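Local coordinates for protein 5-Carboxyvanillate Decarboxylase (PDB 4QRN) that probably catalyses the metal-dependent decarboxylation of 5-carboxyvanillate, holding a manganese ion and a nitro analogue of its substrate at the active site of an amidohydrolase-family fold, at residues Val67-Trp70 with Gly71-Gln75; Ser78-Ala81 with Thr82-Glu86; Leu89-Gly92 with Glu93-Ala97; Ala334-Tyr337 with Pro338-Tyr341. All blocks are in the same frame, centred on the assembly; numbering follows the deposited sequence. Where two conformers were deposited one is given.

Contact 1. Residues Val67-Trp70 with Gly71-Gln75; sequences VSLW and GFYAQ. With 1DF (4-hydroxy-3-methoxy-5-nitrobenzoic acid), chain F.
Helix 64-75 forms part of the wall of the inhibitor pocket, and one turn of it brings Leu69 and Trp70 against Tyr73. Its backbone ladder is uneven: Tyr73 N reaches Leu69 O at 3.0 Å in a nearly straight bond (167° at the hydrogen), and Ala74 N reaches Trp70 O at 2.9 Å, while the bonds of Gly71 N to Val67 O and Phe72 N to Ser68 O are weak. With CG anti to its carbonyl carbon (chi1 -73°), Tyr73 swings its ring back along the helix and out to the pocket. Leu69 CD1 meets that ring in its plane, at the edge, 3.6 Å from Tyr73 CE2. Phe72 CD2 covers one face, over the ring centre. The edge of Tyr73 is directed at the face of the six-membered ring of Trp70, a tilted T-shaped pair with planes at 58°, and Trp70 CZ3 comes within 3.5 Å of Tyr73 CB. The indole is held in its rotation by a bond from Trp70 NE1 to Ser113 O. The Tyr73 hydroxyl bridges two groups: it accepts from Arg80 NH1 and donates to the inhibitor carboxylate, with Tyr73 OH only 2.5 Å from O2 of 4-hydroxy-3-methoxy-5-nitrobenzoic acid. Replacing Tyr73 by a phenylalanine would probably keep the ring packing but leave the carboxylate and the guanidinium of Arg80 without this shared hydroxyl partner. Farther along the ligand, at its methoxy group, Leu69 CD2 lies 4.0 Å from CV.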
loop_
_atom_site.group_PDB
_atom_site.type_symbol
_atom_site.label_atom_id
_atom_site.label_comp_id
_atom_site.label_asym_id
_atom_site.label_seq_id
_atom_site.Cartn_x
_atom_site.Cartn_y
_atom_site.Cartn_z
ATOM N N VAL A 67 2.138 18.704 -12.188
ATOM C CA VAL A 67 1.448 18.774 -13.466
ATOM C C VAL A 67 0.180 17.929 -13.418
ATOM O O VAL A 67 -0.883 18.360 -13.864
ATOM C CB VAL A 67 2.373 18.350 -14.630
ATOM C CG1 VAL A 67 1.592 18.252 -15.949
ATOM C CG2 VAL A 67 3.567 19.318 -14.755
ATOM N N SER A 68 0.299 16.710 -12.908
ATOM C CA SER A 68 -0.855 15.811 -12.879
ATOM C C SER A 68 -1.956 16.317 -11.951
ATOM O O SER A 68 -3.112 16.406 -12.338
ATOM C CB SER A 68 -0.384 14.444 -12.438
ATOM O OG SER A 68 -1.487 13.565 -12.351
ATOM N N LEU A 69 -1.600 16.637 -10.717
ATOM C CA LEU A 69 -2.588 16.956 -9.695
ATOM C C LEU A 69 -3.177 18.353 -9.891
ATOM O O LEU A 69 -4.405 18.520 -9.917
ATOM C CB LEU A 69 -1.909 16.867 -8.316
ATOM C CG LEU A 69 -2.772 17.144 -7.090
ATOM C CD1 LEU A 69 -3.855 16.088 -6.961
ATOM C CD2 LEU A 69 -1.898 17.188 -5.850
ATOM N N TRP A 70 -2.299 19.350 -10.017
ATOM C CA TRP A 70 -2.748 20.733 -10.079
ATOM C C TRP A 70 -3.056 21.178 -11.506
ATOM O O TRP A 70 -3.887 22.048 -11.691
ATOM C CB TRP A 70 -1.794 21.672 -9.300
ATOM C CG TRP A 70 -2.113 21.480 -7.843
ATOM C CD1 TRP A 70 -1.405 20.778 -6.907
ATOM C CD2 TRP A 70 -3.330 21.863 -7.221
ATOM N NE1 TRP A 70 -2.105 20.721 -5.718
ATOM C CE2 TRP A 70 -3.293 21.376 -5.895
ATOM C CE3 TRP A 70 -4.461 22.566 -7.657
ATOM C CZ2 TRP A 70 -4.339 21.547 -5.017
ATOM C CZ3 TRP A 70 -5.496 22.753 -6.753
ATOM C CH2 TRP A 70 -5.413 22.247 -5.459
ATOM N N GLY A 71 -2.452 20.557 -12.518
ATOM C CA GLY A 71 -2.957 20.748 -13.870
ATOM C C GLY A 71 -4.426 20.333 -13.920
ATOM O O GLY A 71 -5.281 20.982 -14.539
ATOM N N PHE A 72 -4.755 19.246 -13.231
ATOM C CA PHE A 72 -6.148 18.784 -13.168
ATOM C C PHE A 72 -7.037 19.745 -12.373
ATOM O O PHE A 72 -7.997 20.297 -12.915
ATOM C CB PHE A 72 -6.235 17.355 -12.595
ATOM C CG PHE A 72 -7.648 16.832 -12.472
ATOM C CD1 PHE A 72 -8.368 16.484 -13.613
ATOM C CD2 PHE A 72 -8.267 16.708 -11.232
ATOM C CE1 PHE A 72 -9.671 15.997 -13.502
ATOM C CE2 PHE A 72 -9.566 16.234 -11.122
ATOM C CZ PHE A 72 -10.271 15.881 -12.263
ATOM N N TYR A 73 -6.743 19.982 -11.101
ATOM C CA TYR A 73 -7.697 20.769 -10.324
ATOM C C TYR A 73 -7.786 22.209 -10.781
ATOM O O TYR A 73 -8.867 22.801 -10.719
ATOM C CB TYR A 73 -7.436 20.682 -8.799
ATOM C CG TYR A 73 -7.843 19.333 -8.277
ATOM C CD1 TYR A 73 -9.179 18.935 -8.316
ATOM C CD2 TYR A 73 -6.905 18.441 -7.791
ATOM C CE1 TYR A 73 -9.549 17.666 -7.907
ATOM C CE2 TYR A 73 -7.275 17.176 -7.381
ATOM C CZ TYR A 73 -8.585 16.795 -7.444
ATOM O OH TYR A 73 -8.958 15.532 -7.069
ATOM N N ALA A 74 -6.688 22.789 -11.234
ATOM C CA ALA A 74 -6.731 24.195 -11.587
ATOM C C ALA A 74 -7.286 24.444 -12.988
ATOM O O ALA A 74 -7.696 25.564 -13.273
ATOM C CB ALA A 74 -5.341 24.807 -11.452
ATOM N N GLN A 75 -7.328 23.423 -13.850
ATOM C CA GLN A 75 -7.737 23.619 -15.254
ATOM C C GLN A 75 -8.805 22.655 -15.796
ATOM O O GLN A 75 -9.366 22.903 -16.853
ATOM C CB GLN A 75 -6.515 23.551 -16.162
ATOM C CG GLN A 75 -5.397 24.484 -15.724
ATOM C CD GLN A 75 -4.183 24.394 -16.620
ATOM O OE1 GLN A 75 -3.710 25.402 -17.140
ATOM N NE2 GLN A 75 -3.665 23.184 -16.802
HETATM C C1 1DF F . -7.258 14.555 -3.266
HETATM C CO1 1DF F . -7.504 13.813 -2.146
HETATM C CO2 1DF F . -6.406 15.678 -3.175
HETATM C CM1 1DF F . -6.942 14.306 -0.920
HETATM C CM2 1DF F . -6.011 16.187 -1.954
HETATM O OM 1DF F . -5.229 17.297 -1.808
HETATM C CZ 1DF F . -6.380 15.570 -0.767
HETATM C CC 1DF F . -7.796 14.175 -4.596
HETATM C CV 1DF F . -4.599 17.810 -2.982
HETATM O O1 1DF F . -8.924 13.529 -4.631
HETATM O O2 1DF F . -7.166 14.504 -5.607
HETATM O O3 1DF F . -6.170 16.111 0.397
HETATM N N 1DF F . -6.792 13.263 0.152
HETATM O O11 1DF F . -6.222 13.482 1.184
HETATM O O22 1DF F . -7.148 12.087 -0.135
#

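Contact 2. Residues Ser78-Ala81 with Thr82-Glu86; sequences SERA and TQILE
The flat guanidinium of Arg80 carries Ile84 on one face: Ile84 CD1 sits 3.5 Å above the plane, over its centre, and 3.6 Å from Arg80 CZ. The two terminal nitrogens of the group have polar partners: NH2 bonds Tyr339 O and the carboxylate oxygen O1 of the inhibitor, and NH1 is engaged by the Tyr73 hydroxyl. Arg80 gets there as a chain extended as far as NE, leaving the helix with CG anti to the backbone N (chi1 176°), and the CD1 methyl of Ile84, one turn on, comes across to it. Beneath this pair the start of helix 79-89 is tied down. Ser78 is its N-cap: Ser78 OG accepts from Ala81 N over 3.1 Å and is also hydrogen-bonded to Ser76 OG, while Ser78 O receives Thr82 N at 3.0 Å. Thr82 OG1 folds back over the same turn, 3.0 Å from Ser78 O. On the outer side a water links Glu79 O with Gln83 NE2, while Gln83 OE1 takes a bond from Arg94. With Ile84 on one face and Tyr73 OH and Tyr339 O as protein acceptors, the guanidinium probably has little freedom to rotate, consistent with its being positioned to meet the carboxylate of a bound aromatic acid.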
loop_
_atom_site.group_PDB
_atom_site.type_symbol
_atom_site.label_atom_id
_atom_site.label_comp_id
_atom_site.label_asym_id
_atom_site.label_seq_id
_atom_site.Cartn_x
_atom_site.Cartn_y
_atom_site.Cartn_z
ATOM N N SER A 78 -14.093 19.472 -15.571
ATOM C CA SER A 78 -14.976 18.521 -14.927
ATOM C C SER A 78 -15.764 19.155 -13.801
ATOM O O SER A 78 -15.290 20.044 -13.071
ATOM C CB SER A 78 -14.201 17.311 -14.418
ATOM O OG SER A 78 -13.348 17.642 -13.321
ATOM N N GLU A 79 -16.958 18.640 -13.614
ATOM C CA GLU A 79 -17.780 19.077 -12.505
ATOM C C GLU A 79 -17.049 18.897 -11.169
ATOM O O GLU A 79 -17.069 19.783 -10.306
ATOM C CB GLU A 79 -19.076 18.276 -12.552
ATOM C CG GLU A 79 -20.124 18.657 -11.566
ATOM C CD GLU A 79 -21.477 17.958 -11.867
ATOM O OE1 GLU A 79 -22.440 18.198 -11.100
ATOM O OE2 GLU A 79 -21.591 17.168 -12.865
ATOM N N ARG A 80 -16.438 17.730 -10.976
ATOM C CA ARG A 80 -15.775 17.472 -9.718
ATOM C C ARG A 80 -14.632 18.467 -9.470
ATOM O O ARG A 80 -14.530 19.034 -8.369
ATOM C CB ARG A 80 -15.267 16.036 -9.649
ATOM C CG ARG A 80 -14.482 15.739 -8.379
ATOM C CD ARG A 80 -14.185 14.236 -8.219
ATOM N NE ARG A 80 -13.521 14.022 -6.939
ATOM C CZ ARG A 80 -12.212 14.158 -6.728
ATOM N NH1 ARG A 80 -11.367 14.340 -7.732
ATOM N NH2 ARG A 80 -11.762 14.106 -5.480
ATOM N N ALA A 81 -13.770 18.694 -10.460
ATOM C CA ALA A 81 -12.624 19.580 -10.224
ATOM C C ALA A 81 -13.073 21.008 -9.985
ATOM O O ALA A 81 -12.543 21.710 -9.118
ATOM C CB ALA A 81 -11.679 19.550 -11.388
ATOM N N THR A 82 -14.010 21.489 -10.787
ATOM C CA THR A 82 -14.378 22.886 -10.669
ATOM C C THR A 82 -15.037 23.168 -9.329
ATOM O O THR A 82 -14.794 24.219 -8.736
ATOM C CB THR A 82 -15.275 23.366 -11.850
ATOM O OG1 THR A 82 -16.433 22.540 -11.924
ATOM C CG2 THR A 82 -14.524 23.311 -13.182
ATOM N N GLN A 83 -15.870 22.258 -8.842
ATOM C CA GLN A 83 -16.481 22.450 -7.531
ATOM C C GLN A 83 -15.460 22.364 -6.403
ATOM O O GLN A 83 -15.550 23.104 -5.421
ATOM C CB GLN A 83 -17.572 21.409 -7.327
ATOM C CG GLN A 83 -18.852 21.686 -8.068
ATOM C CD GLN A 83 -19.480 23.009 -7.664
ATOM O OE1 GLN A 83 -19.818 23.217 -6.497
ATOM N NE2 GLN A 83 -19.631 23.914 -8.626
ATOM N N ILE A 84 -14.498 21.455 -6.517
ATOM C CA ILE A 84 -13.438 21.382 -5.531
ATOM C C ILE A 84 -12.661 22.685 -5.456
ATOM O O ILE A 84 -12.365 23.182 -4.354
ATOM C CB ILE A 84 -12.529 20.169 -5.830
ATOM C CG1 ILE A 84 -13.242 18.897 -5.337
ATOM C CG2 ILE A 84 -11.113 20.339 -5.247
ATOM C CD1 ILE A 84 -12.617 17.595 -5.809
ATOM N N LEU A 85 -12.288 23.249 -6.602
ATOM C CA LEU A 85 -11.465 24.448 -6.563
ATOM C C LEU A 85 -12.238 25.580 -5.888
ATOM O O LEU A 85 -11.675 26.319 -5.071
ATOM C CB LEU A 85 -11.031 24.808 -7.985
ATOM C CG LEU A 85 -10.100 26.000 -8.130
ATOM C CD1 LEU A 85 -8.806 25.751 -7.389
ATOM C CD2 LEU A 85 -9.872 26.294 -9.627
ATOM N N GLU A 86 -13.517 25.729 -6.227
ATOM C CA GLU A 86 -14.325 26.747 -5.581
ATOM C C GLU A 86 -14.381 26.566 -4.066
ATOM O O GLU A 86 -14.217 27.509 -3.280
ATOM C CB GLU A 86 -15.746 26.706 -6.142
ATOM C CG GLU A 86 -15.867 27.246 -7.536
ATOM C CD GLU A 86 -17.301 27.228 -8.057
ATOM O OE1 GLU A 86 -18.253 27.063 -7.247
ATOM O OE2 GLU A 86 -17.480 27.396 -9.287
HETATM O O HOH W 1 -19.127 22.084 -11.085
#

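Contact 3. Residues Leu89-Gly92 with Glu93-Ala97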
loop_
_atom_site.group_PDB
_atom_site.type_symbol
_atom_site.label_atom_id
_atom_site.label_comp_id
_atom_site.label_asym_id
_atom_site.label_seq_id
_atom_site.Cartn_x
_atom_site.Cartn_y
_atom_site.Cartn_z
ATOM N N LEU A 89 -11.135 27.353 -2.030
ATOM C CA LEU A 89 -10.759 28.761 -1.902
ATOM C C LEU A 89 -11.591 29.513 -0.867
ATOM O O LEU A 89 -11.218 30.622 -0.465
ATOM C CB LEU A 89 -10.823 29.436 -3.275
ATOM C CG LEU A 89 -9.706 28.973 -4.229
ATOM C CD1 LEU A 89 -10.041 29.360 -5.669
ATOM C CD2 LEU A 89 -8.331 29.488 -3.828
ATOM N N ASP A 90 -12.703 28.928 -0.424
ATOM C CA ASP A 90 -13.580 29.615 0.528
ATOM C C ASP A 90 -13.196 29.242 1.958
ATOM O O ASP A 90 -13.059 28.062 2.275
ATOM C CB ASP A 90 -15.036 29.255 0.292
ATOM C CG ASP A 90 -15.973 30.168 1.053
ATOM O OD1 ASP A 90 -16.350 31.212 0.482
ATOM O OD2 ASP A 90 -16.336 29.875 2.216
ATOM N N LEU A 91 -13.023 30.268 2.788
ATOM C CA LEU A 91 -12.788 30.118 4.229
ATOM C C LEU A 91 -13.832 30.891 5.019
ATOM O O LEU A 91 -13.539 31.504 6.032
ATOM C CB LEU A 91 -11.396 30.617 4.605
ATOM C CG LEU A 91 -10.267 29.667 4.255
ATOM C CD1 LEU A 91 -8.933 30.358 4.481
ATOM C CD2 LEU A 91 -10.357 28.380 5.090
ATOM N N GLY A 92 -15.066 30.852 4.544
ATOM C CA GLY A 92 -16.113 31.682 5.098
ATOM C C GLY A 92 -17.477 31.038 5.041
ATOM O O GLY A 92 -17.629 29.853 5.317
ATOM N N GLU A 93 -18.474 31.834 4.680
ATOM C CA GLU A 93 -19.855 31.414 4.830
ATOM C C GLU A 93 -20.232 30.221 3.972
ATOM O O GLU A 93 -21.078 29.442 4.396
ATOM C CB GLU A 93 -20.797 32.576 4.517
ATOM C CG GLU A 93 -20.673 33.737 5.482
ATOM C CD GLU A 93 -20.964 33.337 6.917
ATOM O OE1 GLU A 93 -21.723 32.364 7.129
ATOM O OE2 GLU A 93 -20.429 33.993 7.834
ATOM N N ARG A 94 -19.637 30.063 2.788
ATOM C CA ARG A 94 -19.953 28.888 1.960
ATOM C C ARG A 94 -19.427 27.625 2.623
ATOM O O ARG A 94 -20.142 26.620 2.689
ATOM C CB ARG A 94 -19.426 28.976 0.503
ATOM C CG ARG A 94 -19.675 27.619 -0.310
ATOM C CD ARG A 94 -19.112 27.545 -1.753
ATOM N NE ARG A 94 -19.543 26.314 -2.454
ATOM C CZ ARG A 94 -19.331 26.060 -3.742
ATOM N NH1 ARG A 94 -19.766 24.925 -4.270
ATOM N NH2 ARG A 94 -18.683 26.934 -4.505
ATOM N N ARG A 95 -18.186 27.662 3.115
ATOM C CA ARG A 95 -17.635 26.500 3.801
ATOM C C ARG A 95 -18.487 26.170 5.033
ATOM O O ARG A 95 -18.793 25.009 5.289
ATOM C CB ARG A 95 -16.185 26.772 4.194
ATOM C CG ARG A 95 -15.546 25.633 4.982
ATOM C CD ARG A 95 -14.074 25.857 5.217
ATOM N NE ARG A 95 -13.294 25.915 3.995
ATOM C CZ ARG A 95 -12.521 24.943 3.519
ATOM N NH1 ARG A 95 -12.359 23.779 4.169
ATOM N NH2 ARG A 95 -11.849 25.144 2.398
ATOM N N ILE A 96 -18.851 27.186 5.803
ATOM C CA ILE A 96 -19.677 26.967 6.983
ATOM C C ILE A 96 -21.013 26.334 6.597
ATOM O O ILE A 96 -21.471 25.420 7.269
ATOM C CB ILE A 96 -19.904 28.289 7.728
ATOM C CG1 ILE A 96 -18.601 28.791 8.356
ATOM C CG2 ILE A 96 -21.042 28.163 8.762
ATOM C CD1 ILE A 96 -18.153 28.051 9.553
ATOM N N ALA A 97 -21.644 26.830 5.536
ATOM C CA ALA A 97 -22.912 26.250 5.091
ATOM C C ALA A 97 -22.720 24.778 4.681
ATOM O O ALA A 97 -23.591 23.944 4.946
ATOM C CB ALA A 97 -23.488 27.071 3.955
HETATM O O HOH W 2 -18.434 32.389 1.420
#
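Between Asp90 and Arg95 the chain turns from a loop into helix 93-101, with Gly92 at the N-cap and the first helical bond running 3.0 Å from Ile96 N to Gly92 O. Asp90 spans this turn with both its side chain and its carbonyl. Its CG lies anti to the backbone N (chi1 -168°), which brings OD2 under the helix start. There Asp90 OD2 accepts from Gly92 N at 2.8 Å and from Arg95 N at 3.0 Å, the two donors coming from opposite faces of the carboxylate plane. Asp90 OD1 is used as well: a water donates a hydrogen bond to it at 2.6 Å and accepts one from Arg94 N. The long side chain of Arg95, bent at its third torsion (-63°), doubles back so that NE and NH2 both point at Asp90 O, at 2.8 and 3.2 Å, with that oxygen in the guanidinium plane. Leu91 CD2 lies over one face of the same group. Since Arg95 NH2 also bonds Ala43 O, the loop, the helix and strand 38-44 are joined through one guanidinium. The Asp90 charge probably benefits from the amide groups of the helix end. The whole is an Asx turn leading into a helix, in which an aspartate two residues before the N-cap supplies the acceptor for the third amide of the first turn.

Contact 4. Residues Ala334-Tyr337 with Pro338-Tyr341. With MN (manganese (II) ion), chain E; 1DF (4-hydroxy-3-methoxy-5-nitrobenzoic acid), chain F.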
loop_
_atom_site.group_PDB
_atom_site.type_symbol
_atom_site.label_atom_id
_atom_site.label_comp_id
_atom_site.label_asym_id
_atom_site.label_seq_id
_atom_site.Cartn_x
_atom_site.Cartn_y
_atom_site.Cartn_z
ATOM N N ALA A 334 -12.493 11.824 9.894
ATOM C CA ALA A 334 -12.137 12.936 9.009
ATOM C C ALA A 334 -12.970 12.801 7.754
ATOM O O ALA A 334 -13.278 11.686 7.312
ATOM C CB ALA A 334 -10.658 12.920 8.642
ATOM N N MET A 335 -13.306 13.949 7.166
ATOM C CA MET A 335 -14.089 13.978 5.939
ATOM C C MET A 335 -13.231 14.080 4.652
ATOM O O MET A 335 -13.603 13.520 3.628
ATOM C CB MET A 335 -15.093 15.132 6.008
ATOM C CG MET A 335 -15.888 15.319 4.741
ATOM S SD MET A 335 -17.114 16.624 4.838
ATOM C CE MET A 335 -18.509 15.756 5.546
ATOM N N ASP A 336 -12.123 14.830 4.695
ATOM C CA ASP A 336 -11.351 15.139 3.484
ATOM C C ASP A 336 -12.157 16.108 2.603
ATOM O O ASP A 336 -12.049 16.082 1.373
ATOM C CB ASP A 336 -10.900 13.858 2.720
ATOM C CG ASP A 336 -9.386 13.825 2.408
ATOM O OD1 ASP A 336 -8.734 14.914 2.343
ATOM O OD2 ASP A 336 -8.878 12.688 2.214
ATOM N N TYR A 337 -12.904 17.018 3.223
ATOM C CA TYR A 337 -13.550 18.082 2.452
ATOM C C TYR A 337 -12.462 18.940 1.793
ATOM O O TYR A 337 -11.477 19.265 2.444
ATOM C CB TYR A 337 -14.351 18.939 3.396
ATOM C CG TYR A 337 -15.029 20.129 2.762
ATOM C CD1 TYR A 337 -14.390 21.371 2.672
ATOM C CD2 TYR A 337 -16.334 20.026 2.276
ATOM C CE1 TYR A 337 -15.031 22.481 2.146
ATOM C CE2 TYR A 337 -16.991 21.143 1.729
ATOM C CZ TYR A 337 -16.329 22.366 1.680
ATOM O OH TYR A 337 -16.951 23.499 1.184
ATOM N N PRO A 338 -12.633 19.365 0.529
ATOM C CA PRO A 338 -13.789 19.155 -0.350
ATOM C C PRO A 338 -13.571 18.031 -1.353
ATOM O O PRO A 338 -14.414 17.847 -2.239
ATOM C CB PRO A 338 -13.900 20.510 -1.053
ATOM C CG PRO A 338 -12.463 20.908 -1.273
ATOM C CD PRO A 338 -11.746 20.425 -0.004
ATOM N N TYR A 339 -12.447 17.324 -1.246
ATOM C CA TYR A 339 -12.152 16.240 -2.166
ATOM C C TYR A 339 -13.129 15.081 -2.067
ATOM O O TYR A 339 -13.343 14.353 -3.040
ATOM C CB TYR A 339 -10.713 15.748 -1.959
ATOM C CG TYR A 339 -9.715 16.865 -2.222
ATOM C CD1 TYR A 339 -9.410 17.251 -3.523
ATOM C CD2 TYR A 339 -9.079 17.536 -1.179
ATOM C CE1 TYR A 339 -8.532 18.288 -3.787
ATOM C CE2 TYR A 339 -8.195 18.594 -1.424
ATOM C CZ TYR A 339 -7.915 18.936 -2.737
ATOM O OH TYR A 339 -7.044 19.946 -3.021
ATOM N N GLN A 340 -13.699 14.887 -0.883
ATOM C CA GLN A 340 -14.628 13.804 -0.643
ATOM C C GLN A 340 -15.744 14.291 0.288
ATOM O O GLN A 340 -15.820 13.909 1.459
ATOM C CB GLN A 340 -13.886 12.586 -0.101
ATOM C CG GLN A 340 -14.713 11.315 -0.162
ATOM C CD GLN A 340 -13.848 10.066 -0.199
ATOM O OE1 GLN A 340 -12.654 10.118 -0.517
ATOM N NE2 GLN A 340 -14.451 8.931 0.154
ATOM N N TYR A 341 -16.599 15.155 -0.251
ATOM C CA TYR A 341 -17.681 15.796 0.496
ATOM C C TYR A 341 -18.968 15.051 0.191
ATOM O O TYR A 341 -19.597 15.298 -0.829
ATOM C CB TYR A 341 -17.781 17.260 0.045
ATOM C CG TYR A 341 -18.927 18.038 0.647
ATOM C CD1 TYR A 341 -19.133 18.082 2.025
ATOM C CD2 TYR A 341 -19.795 18.758 -0.160
ATOM C CE1 TYR A 341 -20.167 18.809 2.589
ATOM C CE2 TYR A 341 -20.843 19.485 0.382
ATOM C CZ TYR A 341 -21.032 19.507 1.755
ATOM O OH TYR A 341 -22.077 20.213 2.301
HETATM MN MN MN E . -6.658 15.251 2.269
HETATM C C1 1DF F . -7.258 14.555 -3.266
HETATM C CO1 1DF F . -7.504 13.813 -2.146
HETATM C CO2 1DF F . -6.406 15.678 -3.175
HETATM C CM1 1DF F . -6.942 14.306 -0.920
HETATM C CM2 1DF F . -6.011 16.187 -1.954
HETATM O OM 1DF F . -5.229 17.297 -1.808
HETATM C CZ 1DF F . -6.380 15.570 -0.767
HETATM C CC 1DF F . -7.796 14.175 -4.596
HETATM C CV 1DF F . -4.599 17.810 -2.982
HETATM O O1 1DF F . -8.924 13.529 -4.631
HETATM O O2 1DF F . -7.166 14.504 -5.607
HETATM O O3 1DF F . -6.170 16.111 0.397
HETATM N N 1DF F . -6.792 13.263 0.152
HETATM O O11 1DF F . -6.222 13.482 1.184
HETATM O O22 1DF F . -7.148 12.087 -0.135
HETATM O O HOH W 3 -10.039 11.324 0.034
HETATM O O HOH W 4 -7.194 17.121 3.276
#
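Tyr337, Pro338, Tyr341 and Met335 form an apolar cluster around a cis peptide bond. The cis link between Tyr337 and Pro338 places Pro338 CB over the face of the Tyr337 ring, 3.8 Å from its centroid in a CH-pi contact. The edge of that ring points at the face of Tyr341, a T-shaped pair with planes at 88° and Tyr337 CD2 3.4 Å from Tyr341 CD1. At the rim of Tyr341, in its plane, Met335 SD makes a Met-aromatic contact, 3.8 Å from CD1 of that ring. Gln340 N closes the turn on Asp336 O at 3.0 Å. Beyond it, the face of Tyr339 covers the aromatic ring of the inhibitor, and its OH bonds Thr112 OG1. With an alanine in place of Tyr339, the inhibitor would probably lose the flat surface it lies on and Thr112 a hydroxyl partner. At the polar edge Asp336 OD1 binds manganese at 2.1 Å, and Asp336 OD2 is hydrogen-bonded to His263 NE2. Glu41, His210, a water and the inhibitor oxygens O3 and O11 complete the ion's shell. A metal-binding aspartate just after the last barrel strand is a hallmark of the amidohydrolase superfamily.

How the contacts relate
Contact 4 is the most buried, in the loop after strand 331-332, and alone of the four supplies a manganese ligand. Contacts 1 and 2 are partly buried turns of the consecutive helices 64-75 and 79-89. With contact 4 they line part of the inhibitor pocket, joined to one another through Arg80 and through Ile84, which packs against both Tyr73 and Tyr339; all three touch the second subunit. Contact 3 stays clear of the ligand and of the other chain: its chemistry is helix capping, and it joins contact 2 through Arg94, salt-bridged to Glu86, and meets contact 4 where Arg95 packs on Tyr337. Aromatic packing dominates contacts 1 and 4; charged and capping groups dominate contacts 2 and 3.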